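Side-chain contacts in fatty acid synthase 1, isoform A (Drosophila melanogaster, PDB 6FN6), which probably builds long-chain saturated fatty acids from acetyl-CoA and malonyl-CoA using NADPH, its dehydratase, enoyl reductase and ketoreductase modifying region being the piece described here: residues A[311-316]-A[378-383]; A[694-699]-A[852-857]; A[700-705]-A[832-837]. All coordinates share one frame; numbering follows the deposited sequence.

Interaction 1: residues A[311-316]-A[378-383]; sequences NGRNPD and FGIDVL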
ATOM      1  N   ASN A 311     -14.828 -71.713 -25.148  1.00117.09           N
ATOM      2  CA  ASN A 311     -15.103 -72.171 -26.508  1.00123.85           C
ATOM      3  C   ASN A 311     -16.499 -71.760 -26.968  1.00122.72           C
ATOM      4  O   ASN A 311     -17.498 -72.138 -26.358  1.00121.95           O
ATOM      5  CB  ASN A 311     -14.969 -73.693 -26.596  1.00130.24           C
ATOM      6  CG  ASN A 311     -13.531 -74.158 -26.524  1.00132.63           C
ATOM      7  OD1 ASN A 311     -12.604 -73.393 -26.789  1.00130.91           O
ATOM      8  ND2 ASN A 311     -13.337 -75.424 -26.168  1.00132.73           N
ATOM      9  N   GLY A 312     -16.561 -70.986 -28.048  1.00 97.77           N
ATOM     10  CA  GLY A 312     -17.832 -70.538 -28.591  1.00 96.90           C
ATOM     11  C   GLY A 312     -18.458 -69.412 -27.794  1.00 97.53           C
ATOM     12  O   GLY A 312     -19.681 -69.332 -27.668  1.00102.05           O
ATOM     13  N   ARG A 313     -17.617 -68.539 -27.251  1.00 95.38           N
ATOM     14  CA  ARG A 313     -18.085 -67.431 -26.426  1.00 89.95           C
ATOM     15  C   ARG A 313     -17.422 -66.102 -26.799  1.00 89.17           C
ATOM     16  O   ARG A 313     -16.309 -66.070 -27.318  1.00 86.66           O
ATOM     17  CB  ARG A 313     -17.841 -67.753 -24.949  1.00 85.41           C
ATOM     18  CG  ARG A 313     -18.669 -68.920 -24.435  1.00 83.46           C
ATOM     19  CD  ARG A 313     -18.154 -69.416 -23.101  1.00 80.53           C
ATOM     20  NE  ARG A 313     -18.218 -68.387 -22.066  1.00 78.26           N
ATOM     21  CZ  ARG A 313     -17.459 -68.374 -20.974  1.00 76.44           C
ATOM     22  NH1 ARG A 313     -16.570 -69.336 -20.764  1.00 75.16           N
ATOM     23  NH2 ARG A 313     -17.586 -67.395 -20.088  1.00 76.27           N
ATOM     24  N   ASN A 314     -18.131 -65.016 -26.505  1.00 85.74           N
ATOM     25  CA  ASN A 314     -17.653 -63.661 -26.739  1.00 90.50           C
ATOM     26  C   ASN A 314     -16.515 -63.340 -25.771  1.00 90.21           C
ATOM     27  O   ASN A 314     -16.641 -63.566 -24.575  1.00 80.57           O
ATOM     28  CB  ASN A 314     -18.817 -62.684 -26.559  1.00 91.31           C
ATOM     29  CG  ASN A 314     -18.453 -61.254 -26.910  1.00 92.08           C
ATOM     30  OD1 ASN A 314     -17.697 -60.986 -27.849  1.00 93.73           O
ATOM     31  ND2 ASN A 314     -18.984 -60.319 -26.129  1.00 91.13           N
ATOM     32  N   PRO A 315     -15.393 -62.809 -26.289  1.00112.18           N
ATOM     33  CA  PRO A 315     -14.260 -62.495 -25.412  1.00113.26           C
ATOM     34  C   PRO A 315     -14.624 -61.564 -24.256  1.00108.83           C
ATOM     35  O   PRO A 315     -13.934 -61.554 -23.237  1.00107.46           O
ATOM     36  CB  PRO A 315     -13.272 -61.811 -26.368  1.00116.82           C
ATOM     37  CG  PRO A 315     -13.574 -62.402 -27.705  1.00119.77           C
ATOM     38  CD  PRO A 315     -15.050 -62.619 -27.713  1.00118.42           C
ATOM     39  N   ASP A 316     -15.673 -60.772 -24.432  1.00115.99           N
ATOM     40  CA  ASP A 316     -16.066 -59.779 -23.436  1.00112.51           C
ATOM     41  C   ASP A 316     -16.781 -60.398 -22.234  1.00107.63           C
ATOM     42  O   ASP A 316     -16.590 -59.956 -21.101  1.00107.73           O
ATOM     43  CB  ASP A 316     -16.971 -58.722 -24.071  1.00116.82           C
ATOM     44  CG  ASP A 316     -17.190 -57.520 -23.169  1.00116.58           C
ATOM     45  OD1 ASP A 316     -16.476 -57.402 -22.151  1.00116.03           O
ATOM     46  OD2 ASP A 316     -18.069 -56.687 -23.483  1.00115.57           O
ATOM     47  N   PHE A 378     -13.739 -73.366 -14.490  1.00 51.09           N
ATOM     48  CA  PHE A 378     -15.033 -72.779 -14.800  1.00 52.53           C
ATOM     49  C   PHE A 378     -15.431 -73.096 -16.236  1.00 56.51           C
ATOM     50  O   PHE A 378     -14.595 -73.084 -17.139  1.00 62.47           O
ATOM     51  CB  PHE A 378     -15.017 -71.266 -14.582  1.00 51.50           C
ATOM     52  CG  PHE A 378     -16.318 -70.598 -14.924  1.00 52.80           C
ATOM     53  CD1 PHE A 378     -17.358 -70.567 -14.011  1.00 51.83           C
ATOM     54  CD2 PHE A 378     -16.505 -70.009 -16.165  1.00 55.95           C
ATOM     55  CE1 PHE A 378     -18.557 -69.958 -14.326  1.00 52.51           C
ATOM     56  CE2 PHE A 378     -17.701 -69.397 -16.486  1.00 56.10           C
ATOM     57  CZ  PHE A 378     -18.729 -69.372 -15.565  1.00 55.07           C
ATOM     58  N   GLY A 379     -16.712 -73.390 -16.436  1.00 49.16           N
ATOM     59  CA  GLY A 379     -17.229 -73.699 -17.756  1.00 50.98           C
ATOM     60  C   GLY A 379     -18.725 -73.477 -17.852  1.00 52.27           C
ATOM     61  O   GLY A 379     -19.431 -73.517 -16.844  1.00 52.38           O
ATOM     62  N   ILE A 380     -19.209 -73.234 -19.065  1.00 57.19           N
ATOM     63  CA  ILE A 380     -20.633 -73.036 -19.294  1.00 58.29           C
ATOM     64  C   ILE A 380     -21.135 -74.116 -20.241  1.00 59.54           C
ATOM     65  O   ILE A 380     -20.544 -74.355 -21.293  1.00 58.85           O
ATOM     66  CB  ILE A 380     -20.930 -71.625 -19.851  1.00 59.47           C
ATOM     67  CG1 ILE A 380     -20.349 -70.555 -18.917  1.00 57.38           C
ATOM     68  CG2 ILE A 380     -22.438 -71.436 -20.051  1.00 58.83           C
ATOM     69  CD1 ILE A 380     -20.637 -69.127 -19.333  1.00 56.57           C
ATOM     70  N   ASP A 381     -22.224 -74.769 -19.853  1.00 60.65           N
ATOM     71  CA  ASP A 381     -22.854 -75.788 -20.683  1.00 61.51           C
ATOM     72  C   ASP A 381     -21.909 -76.960 -20.940  1.00 61.83           C
ATOM     73  O   ASP A 381     -21.846 -77.487 -22.051  1.00 62.38           O
ATOM     74  CB  ASP A 381     -23.317 -75.178 -22.008  1.00 63.31           C
ATOM     75  CG  ASP A 381     -24.297 -74.039 -21.810  1.00 63.67           C
ATOM     76  OD1 ASP A 381     -25.003 -74.036 -20.778  1.00 63.37           O
ATOM     77  OD2 ASP A 381     -24.365 -73.147 -22.683  1.00 64.23           O
ATOM     78  N   VAL A 382     -21.187 -77.372 -19.904  1.00 63.11           N
ATOM     79  CA  VAL A 382     -20.252 -78.484 -20.014  1.00 64.19           C
ATOM     80  C   VAL A 382     -21.022 -79.800 -19.975  1.00 63.23           C
ATOM     81  O   VAL A 382     -20.672 -80.755 -20.668  1.00 66.59           O
ATOM     82  CB  VAL A 382     -19.189 -78.424 -18.900  1.00 60.28           C
ATOM     83  CG1 VAL A 382     -18.255 -79.631 -18.970  1.00 60.67           C
ATOM     84  CG2 VAL A 382     -18.398 -77.131 -18.994  1.00 59.53           C
ATOM     85  N   LEU A 383     -22.066 -79.847 -19.155  1.00 51.29           N
ATOM     86  CA  LEU A 383     -22.897 -81.038 -19.038  1.00 49.74           C
ATOM     87  C   LEU A 383     -23.940 -81.080 -20.152  1.00 56.04           C
ATOM     88  O   LEU A 383     -24.613 -82.092 -20.349  1.00 55.77           O
ATOM     89  CB  LEU A 383     -23.580 -81.080 -17.671  1.00 46.72           C
ATOM     90  CG  LEU A 383     -22.650 -80.950 -16.462  1.00 44.46           C
ATOM     91  CD1 LEU A 383     -23.454 -80.916 -15.173  1.00 43.01           C
ATOM     92  CD2 LEU A 383     -21.627 -82.086 -16.425  1.00 43.77           C
TER
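R313, on an irregular loop that follows strand 303-309, lies opposite F378 and I380, two alternate residues at the end of strand 374-380 whose backbone is extended. One arginine carries the whole loop side of the contact. The I380 CB points toward the loop, and its longer branch runs out straight to CD1, which settles over one face of the R313 guanidinium, displaced toward the rim. I380 CD1 is 3.6 Å from R313 NH2 and 3.7 Å from R313 CZ, and the two side chains cross at about a right angle. A bend at chi3 (61°) in the arginine turns its flat end back toward the sheet. The setting is the class I methyltransferase fold: a seven-strand core in the order 359-362, 334-341, 303-309, 374-380, 402-409, 438-445, 426-433, with 438-445 antiparallel to its neighbours. This agrees with the pseudo-methyltransferase domain known from animal fatty acid synthases, and the contact bridges the C-terminal ends of its two adjacent central strands. F378 makes the lesser touch. With CG anti to the backbone N (chi1 178°), its ring presents CE2 at 4.1 Å from R313 NH2, so that the nitrogen meets the ring edge near its plane, with the guanidinium and ring planes 58° apart. That geometry is not a cation-pi stack. The charge of R313 is instead met by a salt bridge from NH2 to E308 OE2 on strand 303-309, which would be expected to steady the flat group over I380. On the far side of strand 374-380, G379 exchanges backbone hydrogen bonds with I405 and E407 of strand 402-409.

Interaction 2: residues A[694-699]-A[852-857]; sequences TVYYAL and SLVAEG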
ATOM      1  N   THR A 694     -25.273  -6.019  -0.279  1.00 46.47           N
ATOM      2  CA  THR A 694     -23.877  -5.664  -0.483  1.00 48.14           C
ATOM      3  C   THR A 694     -23.766  -4.247  -1.038  1.00 47.59           C
ATOM      4  O   THR A 694     -22.990  -3.430  -0.536  1.00 46.62           O
ATOM      5  CB  THR A 694     -23.189  -6.644  -1.451  1.00 48.59           C
ATOM      6  OG1 THR A 694     -23.323  -7.979  -0.955  1.00 50.40           O
ATOM      7  CG2 THR A 694     -21.709  -6.309  -1.606  1.00 51.05           C
ATOM      8  N   VAL A 695     -24.546  -3.966  -2.075  1.00 60.72           N
ATOM      9  CA  VAL A 695     -24.486  -2.683  -2.760  1.00 61.05           C
ATOM     10  C   VAL A 695     -24.815  -1.555  -1.794  1.00 58.89           C
ATOM     11  O   VAL A 695     -24.157  -0.513  -1.793  1.00 61.39           O
ATOM     12  CB  VAL A 695     -25.432  -2.669  -3.981  1.00 49.74           C
ATOM     13  CG1 VAL A 695     -25.765  -1.243  -4.405  1.00 50.52           C
ATOM     14  CG2 VAL A 695     -24.815  -3.420  -5.139  1.00 49.95           C
ATOM     15  N   TYR A 696     -25.826  -1.769  -0.962  1.00 48.88           N
ATOM     16  CA  TYR A 696     -26.286  -0.726  -0.059  1.00 50.36           C
ATOM     17  C   TYR A 696     -25.335  -0.536   1.117  1.00 46.09           C
ATOM     18  O   TYR A 696     -25.121   0.589   1.569  1.00 46.92           O
ATOM     19  CB  TYR A 696     -27.692  -1.045   0.444  1.00 53.23           C
ATOM     20  CG  TYR A 696     -28.778  -0.549  -0.482  1.00 56.95           C
ATOM     21  CD1 TYR A 696     -29.089   0.803  -0.557  1.00 58.44           C
ATOM     22  CD2 TYR A 696     -29.492  -1.431  -1.284  1.00 58.19           C
ATOM     23  CE1 TYR A 696     -30.079   1.265  -1.403  1.00 47.63           C
ATOM     24  CE2 TYR A 696     -30.485  -0.977  -2.134  1.00 58.64           C
ATOM     25  CZ  TYR A 696     -30.773   0.372  -2.189  1.00 59.60           C
ATOM     26  OH  TYR A 696     -31.759   0.830  -3.031  1.00 60.72           O
ATOM     27  N   TYR A 697     -24.750  -1.622   1.607  1.00 44.93           N
ATOM     28  CA  TYR A 697     -23.822  -1.520   2.726  1.00 45.68           C
ATOM     29  C   TYR A 697     -22.529  -0.837   2.284  1.00 46.23           C
ATOM     30  O   TYR A 697     -21.836  -0.213   3.091  1.00 47.33           O
ATOM     31  CB  TYR A 697     -23.504  -2.896   3.313  1.00 45.32           C
ATOM     32  CG  TYR A 697     -22.471  -2.824   4.415  1.00 46.44           C
ATOM     33  CD1 TYR A 697     -22.771  -2.223   5.630  1.00 47.69           C
ATOM     34  CD2 TYR A 697     -21.190  -3.326   4.232  1.00 46.61           C
ATOM     35  CE1 TYR A 697     -21.833  -2.141   6.637  1.00 49.11           C
ATOM     36  CE2 TYR A 697     -20.244  -3.246   5.237  1.00 48.00           C
ATOM     37  CZ  TYR A 697     -20.571  -2.650   6.437  1.00 49.26           C
ATOM     38  OH  TYR A 697     -19.639  -2.562   7.444  1.00 51.02           O
ATOM     39  N   ALA A 698     -22.207  -0.966   1.002  1.00 57.92           N
ATOM     40  CA  ALA A 698     -20.970  -0.417   0.460  1.00 57.26           C
ATOM     41  C   ALA A 698     -21.146   1.031   0.003  1.00 58.96           C
ATOM     42  O   ALA A 698     -20.386   1.913   0.404  1.00 48.07           O
ATOM     43  CB  ALA A 698     -20.474  -1.278  -0.698  1.00 46.08           C
ATOM     44  N   LEU A 699     -22.148   1.263  -0.839  1.00 55.72           N
ATOM     45  CA  LEU A 699     -22.328   2.564  -1.478  1.00 55.59           C
ATOM     46  C   LEU A 699     -22.995   3.601  -0.570  1.00 52.89           C
ATOM     47  O   LEU A 699     -22.619   4.774  -0.586  1.00 53.75           O
ATOM     48  CB  LEU A 699     -23.154   2.412  -2.759  1.00 56.82           C
ATOM     49  CG  LEU A 699     -22.650   1.432  -3.824  1.00 46.59           C
ATOM     50  CD1 LEU A 699     -23.448   1.602  -5.107  1.00 59.71           C
ATOM     51  CD2 LEU A 699     -21.158   1.590  -4.092  1.00 47.38           C
ATOM     52  N   SER A 852     -33.417  -2.333   5.711  1.00 67.80           N
ATOM     53  CA  SER A 852     -34.288  -1.178   5.516  1.00 67.72           C
ATOM     54  C   SER A 852     -33.960  -0.510   4.187  1.00 70.87           C
ATOM     55  O   SER A 852     -34.856  -0.146   3.426  1.00 74.03           O
ATOM     56  CB  SER A 852     -34.140  -0.178   6.664  1.00 65.59           C
ATOM     57  OG  SER A 852     -34.394  -0.795   7.913  1.00 65.24           O
ATOM     58  N   LEU A 853     -32.668  -0.352   3.915  1.00 58.24           N
ATOM     59  CA  LEU A 853     -32.219   0.247   2.664  1.00 62.34           C
ATOM     60  C   LEU A 853     -32.719  -0.566   1.476  1.00 58.14           C
ATOM     61  O   LEU A 853     -33.251  -0.012   0.513  1.00 57.73           O
ATOM     62  CB  LEU A 853     -30.691   0.344   2.631  1.00 68.99           C
ATOM     63  CG  LEU A 853     -30.078   1.694   3.013  1.00 76.30           C
ATOM     64  CD1 LEU A 853     -30.616   2.189   4.342  1.00 80.41           C
ATOM     65  CD2 LEU A 853     -28.562   1.605   3.056  1.00 76.78           C
ATOM     66  N   VAL A 854     -32.545  -1.882   1.549  1.00 64.86           N
ATOM     67  CA  VAL A 854     -33.011  -2.767   0.493  1.00 62.96           C
ATOM     68  C   VAL A 854     -34.530  -2.704   0.430  1.00 64.12           C
ATOM     69  O   VAL A 854     -35.112  -2.633  -0.650  1.00 65.77           O
ATOM     70  CB  VAL A 854     -32.522  -4.215   0.717  1.00 61.05           C
ATOM     71  CG1 VAL A 854     -33.091  -5.156  -0.345  1.00 61.95           C
ATOM     72  CG2 VAL A 854     -31.004  -4.272   0.717  1.00 58.58           C
ATOM     73  N   ALA A 855     -35.166  -2.710   1.596  1.00 65.68           N
ATOM     74  CA  ALA A 855     -36.620  -2.671   1.666  1.00 69.19           C
ATOM     75  C   ALA A 855     -37.155  -1.408   0.994  1.00 75.10           C
ATOM     76  O   ALA A 855     -38.054  -1.475   0.155  1.00 71.93           O
ATOM     77  CB  ALA A 855     -37.083  -2.742   3.114  1.00 69.67           C
ATOM     78  N   GLU A 856     -36.595  -0.261   1.371  1.00 88.53           N
ATOM     79  CA  GLU A 856     -36.996   1.022   0.800  1.00 91.15           C
ATOM     80  C   GLU A 856     -36.716   1.071  -0.700  1.00 90.09           C
ATOM     81  O   GLU A 856     -37.464   1.679  -1.462  1.00 93.17           O
ATOM     82  CB  GLU A 856     -36.269   2.170   1.506  1.00 92.22           C
ATOM     83  CG  GLU A 856     -36.698   3.562   1.042  1.00 94.11           C
ATOM     84  CD  GLU A 856     -35.887   4.672   1.690  1.00 92.75           C
ATOM     85  OE1 GLU A 856     -36.282   5.850   1.563  1.00 94.55           O
ATOM     86  OE2 GLU A 856     -34.855   4.367   2.326  1.00 90.66           O
ATOM     87  N   GLY A 857     -35.626   0.435  -1.114  1.00 83.76           N
ATOM     88  CA  GLY A 857     -35.202   0.460  -2.502  1.00 82.53           C
ATOM     89  C   GLY A 857     -36.138  -0.237  -3.472  1.00 83.82           C
ATOM     90  O   GLY A 857     -36.314   0.214  -4.603  1.00 87.03           O
TER
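Y696 of helix 689-702 reaches across to L853, V854 and G857 of helix 844-860, and every atom of its side chain finds a partner. The axes of 694-699 and 852-857 pass 9.6 Å apart at 114° between their directions. First, Y696 CB lies 3.8 Å from L853 CD2. Next, Y696 CG and CD1 rest against L853 CB, CD1 the closer at 3.6 Å, while Y696 CD2 meets V854 CG2 at 3.8 Å; chi1 of 176° in V854 sets that methyl beside its own backbone N. Further out, L853 O sits over one face of the ring, 3.7 Å from Y696 CZ and 3.9 Å from both Y696 CE1 and CE2; V854 N lies over the same face, and V854 CA is near CE2. At the tip, Y696 OH comes to 3.5 Å from G857 CA, an approach that depends on glycine lacking a side chain. An alanine in place of Y696 is likely to open a gap between the helices, leaving L853 and V854 without their ring. V727 of helix 719-731 also touches Y696, within the Rossmann-type lobe of the enoyl reductase. These are van der Waals contacts with side chains and helix backbone, so the join depends on fit rather than directional bonds.

Interaction 3: residues A[700-705]-A[832-837]; sequences VVRGQM and HGILLD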
ATOM      1  N   VAL A 700     -23.973   3.175   0.224  1.00 53.61           N
ATOM      2  CA  VAL A 700     -24.762   4.115   1.016  1.00 53.46           C
ATOM      3  C   VAL A 700     -24.226   4.242   2.438  1.00 50.71           C
ATOM      4  O   VAL A 700     -24.002   5.350   2.924  1.00 51.60           O
ATOM      5  CB  VAL A 700     -26.250   3.703   1.031  1.00 56.10           C
ATOM      6  CG1 VAL A 700     -27.061   4.617   1.940  1.00 54.23           C
ATOM      7  CG2 VAL A 700     -26.817   3.728  -0.373  1.00 58.62           C
ATOM      8  N   VAL A 701     -24.021   3.114   3.107  1.00 64.73           N
ATOM      9  CA  VAL A 701     -23.590   3.137   4.498  1.00 64.21           C
ATOM     10  C   VAL A 701     -22.134   3.566   4.589  1.00 66.81           C
ATOM     11  O   VAL A 701     -21.821   4.618   5.143  1.00 70.82           O
ATOM     12  CB  VAL A 701     -23.795   1.765   5.171  1.00 59.02           C
ATOM     13  CG1 VAL A 701     -23.316   1.800   6.621  1.00 57.57           C
ATOM     14  CG2 VAL A 701     -25.254   1.353   5.100  1.00 58.66           C
ATOM     15  N   ARG A 702     -21.245   2.739   4.054  1.00 53.79           N
ATOM     16  CA  ARG A 702     -19.813   2.997   4.131  1.00 50.45           C
ATOM     17  C   ARG A 702     -19.395   4.184   3.261  1.00 46.25           C
ATOM     18  O   ARG A 702     -18.776   5.131   3.748  1.00 46.69           O
ATOM     19  CB  ARG A 702     -19.038   1.743   3.719  1.00 51.53           C
ATOM     20  CG  ARG A 702     -19.267   0.549   4.640  1.00 52.76           C
ATOM     21  CD  ARG A 702     -18.547   0.712   5.969  1.00 54.19           C
ATOM     22  NE  ARG A 702     -17.096   0.614   5.814  1.00 53.71           N
ATOM     23  CZ  ARG A 702     -16.401  -0.516   5.908  1.00 52.06           C
ATOM     24  NH1 ARG A 702     -17.008  -1.666   6.163  1.00 51.82           N
ATOM     25  NH2 ARG A 702     -15.087  -0.495   5.747  1.00 51.57           N
ATOM     26  N   GLY A 703     -19.750   4.134   1.980  1.00 46.47           N
ATOM     27  CA  GLY A 703     -19.321   5.139   1.024  1.00 47.09           C
ATOM     28  C   GLY A 703     -20.080   6.452   1.086  1.00 50.94           C
ATOM     29  O   GLY A 703     -19.552   7.495   0.695  1.00 50.53           O
ATOM     30  N   GLN A 704     -21.316   6.402   1.570  1.00 65.37           N
ATOM     31  CA  GLN A 704     -22.159   7.591   1.660  1.00 68.38           C
ATOM     32  C   GLN A 704     -22.174   8.342   0.336  1.00 67.55           C
ATOM     33  O   GLN A 704     -21.767   9.501   0.266  1.00 70.56           O
ATOM     34  CB  GLN A 704     -21.672   8.520   2.772  1.00 73.64           C
ATOM     35  CG  GLN A 704     -21.487   7.847   4.121  1.00 79.84           C
ATOM     36  CD  GLN A 704     -21.127   8.834   5.216  1.00 85.01           C
ATOM     37  OE1 GLN A 704     -20.169   8.628   5.962  1.00 84.33           O
ATOM     38  NE2 GLN A 704     -21.897   9.911   5.321  1.00 89.31           N
ATOM     39  N   MET A 705     -22.656   7.683  -0.710  1.00 63.70           N
ATOM     40  CA  MET A 705     -22.655   8.268  -2.041  1.00 65.63           C
ATOM     41  C   MET A 705     -23.726   9.349  -2.148  1.00 71.44           C
ATOM     42  O   MET A 705     -24.818   9.208  -1.596  1.00 70.60           O
ATOM     43  CB  MET A 705     -22.872   7.182  -3.098  1.00 63.92           C
ATOM     44  CG  MET A 705     -24.220   6.474  -3.026  1.00 64.12           C
ATOM     45  SD  MET A 705     -24.522   5.445  -4.476  1.00 62.97           S
ATOM     46  CE  MET A 705     -26.084   4.694  -4.041  1.00 62.57           C
ATOM     47  N   HIS A 832     -11.947   1.463   2.046  1.00 43.92           N
ATOM     48  CA  HIS A 832     -12.887   0.664   2.828  1.00 48.00           C
ATOM     49  C   HIS A 832     -12.832  -0.817   2.486  1.00 43.70           C
ATOM     50  O   HIS A 832     -13.194  -1.221   1.379  1.00 48.91           O
ATOM     51  CB  HIS A 832     -14.312   1.168   2.616  1.00 50.25           C
ATOM     52  CG  HIS A 832     -14.577   2.499   3.241  1.00 53.13           C
ATOM     53  ND1 HIS A 832     -14.987   2.640   4.549  1.00 53.81           N
ATOM     54  CD2 HIS A 832     -14.480   3.753   2.739  1.00 54.53           C
ATOM     55  CE1 HIS A 832     -15.141   3.922   4.824  1.00 55.63           C
ATOM     56  NE2 HIS A 832     -14.838   4.620   3.743  1.00 56.11           N
ATOM     57  N   GLY A 833     -12.390  -1.622   3.444  1.00 37.48           N
ATOM     58  CA  GLY A 833     -12.539  -3.062   3.348  1.00 36.58           C
ATOM     59  C   GLY A 833     -13.969  -3.424   3.694  1.00 36.89           C
ATOM     60  O   GLY A 833     -14.424  -3.171   4.808  1.00 37.27           O
ATOM     61  N   ILE A 834     -14.679  -4.016   2.741  1.00 44.89           N
ATOM     62  CA  ILE A 834     -16.103  -4.283   2.910  1.00 48.72           C
ATOM     63  C   ILE A 834     -16.384  -5.778   2.890  1.00 49.92           C
ATOM     64  O   ILE A 834     -16.314  -6.425   1.846  1.00 49.76           O
ATOM     65  CB  ILE A 834     -16.921  -3.551   1.835  1.00 52.65           C
ATOM     66  CG1 ILE A 834     -16.782  -2.039   2.014  1.00 56.72           C
ATOM     67  CG2 ILE A 834     -18.393  -3.961   1.892  1.00 52.06           C
ATOM     68  CD1 ILE A 834     -17.064  -1.254   0.768  1.00 59.31           C
ATOM     69  N   LEU A 835     -16.694  -6.316   4.065  1.00 44.94           N
ATOM     70  CA  LEU A 835     -17.061  -7.715   4.202  1.00 46.91           C
ATOM     71  C   LEU A 835     -18.495  -7.828   4.695  1.00 42.91           C
ATOM     72  O   LEU A 835     -18.781  -7.553   5.861  1.00 37.97           O
ATOM     73  CB  LEU A 835     -16.124  -8.430   5.176  1.00 54.46           C
ATOM     74  CG  LEU A 835     -14.673  -8.681   4.759  1.00 62.34           C
ATOM     75  CD1 LEU A 835     -13.863  -7.389   4.645  1.00 67.15           C
ATOM     76  CD2 LEU A 835     -14.019  -9.637   5.740  1.00 63.28           C
ATOM     77  N   LEU A 836     -19.392  -8.251   3.813  1.00 60.05           N
ATOM     78  CA  LEU A 836     -20.788  -8.430   4.185  1.00 63.15           C
ATOM     79  C   LEU A 836     -20.924  -9.425   5.330  1.00 68.37           C
ATOM     80  O   LEU A 836     -21.784  -9.268   6.195  1.00 64.93           O
ATOM     81  CB  LEU A 836     -21.609  -8.900   2.985  1.00 61.27           C
ATOM     82  CG  LEU A 836     -23.088  -9.201   3.258  1.00 60.86           C
ATOM     83  CD1 LEU A 836     -23.778  -8.045   3.967  1.00 61.07           C
ATOM     84  CD2 LEU A 836     -23.805  -9.530   1.962  1.00 61.71           C
ATOM     85  N   ASP A 837     -20.062 -10.441   5.338  1.00 51.19           N
ATOM     86  CA  ASP A 837     -20.078 -11.450   6.391  1.00 59.62           C
ATOM     87  C   ASP A 837     -20.007 -10.802   7.770  1.00 58.25           C
ATOM     88  O   ASP A 837     -20.710 -11.208   8.693  1.00 56.89           O
ATOM     89  CB  ASP A 837     -18.916 -12.433   6.213  1.00 70.15           C
ATOM     90  CG  ASP A 837     -19.053 -13.282   4.963  1.00 79.64           C
ATOM     91  OD1 ASP A 837     -20.192 -13.452   4.477  1.00 84.16           O
ATOM     92  OD2 ASP A 837     -18.022 -13.788   4.470  1.00 82.35           O
TER
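R702, near the C-terminal end of helix 689-702, faces H832 and G833 at the end of strand 830-833, the R702 and H832 CA atoms being 7.4 Å apart; beyond them Q704 takes a positive phi on one segment, while the other leaves the strand through I834 and L835 before turning helical. R702 spans the gap alone. Bends at chi2 (-74°) and chi3 (-70°) fold its chain and bring the guanidinium edge-on to two acceptors. R702 NE donates to H832 ND1 over 3.2 Å at a fairly straight 152°; the acceptor lies near the guanidinium plane, but the donor is tilted out of the imidazole plane, so the two flat groups meet askew. R702 NH2 donates to G833 O over 2.9 Å, coming from above the carbonyl plane rather than along a lone pair. Two weak bonds supplement these: R702 NH2 to H832 ND1 at 3.4 Å, and R702 NH1 to G833 O at 3.3 Å. Both acceptors are thus shared by two nitrogens, which should fix the rotation of the guanidinium, while I834 CG1 lies over one of its faces, 4.2 Å from R702 NH1. Because ND1 receives the bonds, a neutral H832 ring would probably carry its proton on NE2. R702 NH1 is also bonded to Y697 OH of its own helix and to N828 OD1 of the second subunit. H832 lies at the edge of the six-stranded parallel Rossmann-type sheet, beside strand 804-808, and pairs there in an antiparallel ladder with the second subunit, so that the sheet runs on across the dimer as in other medium-chain dehydrogenases; the arginine thereby ties helix 689-702 to that joining strand, just before helix 836-841.

From the N terminus, interaction 1 comes first: it closes a loop of 61 residues inside the methyltransferase-like domain and is complete before the others begin. Later, 694-699 opens interaction 2, and 700-705, further along the same helix 689-702, opens interaction 3. The latter closes first, at 832-837, and so is nested inside the longer loop that 852-857 completes. These two lie 10 Å apart between centres and touch directly, through L853 CD2 and V700 CG1 among others; together they tie one helix to the edge strand 830-833 and to helix 844-860 of the enoyl reductase. Interaction 1 is about 74 and 75 Å from interactions 2 and 3, centre to centre, across the chain's middle.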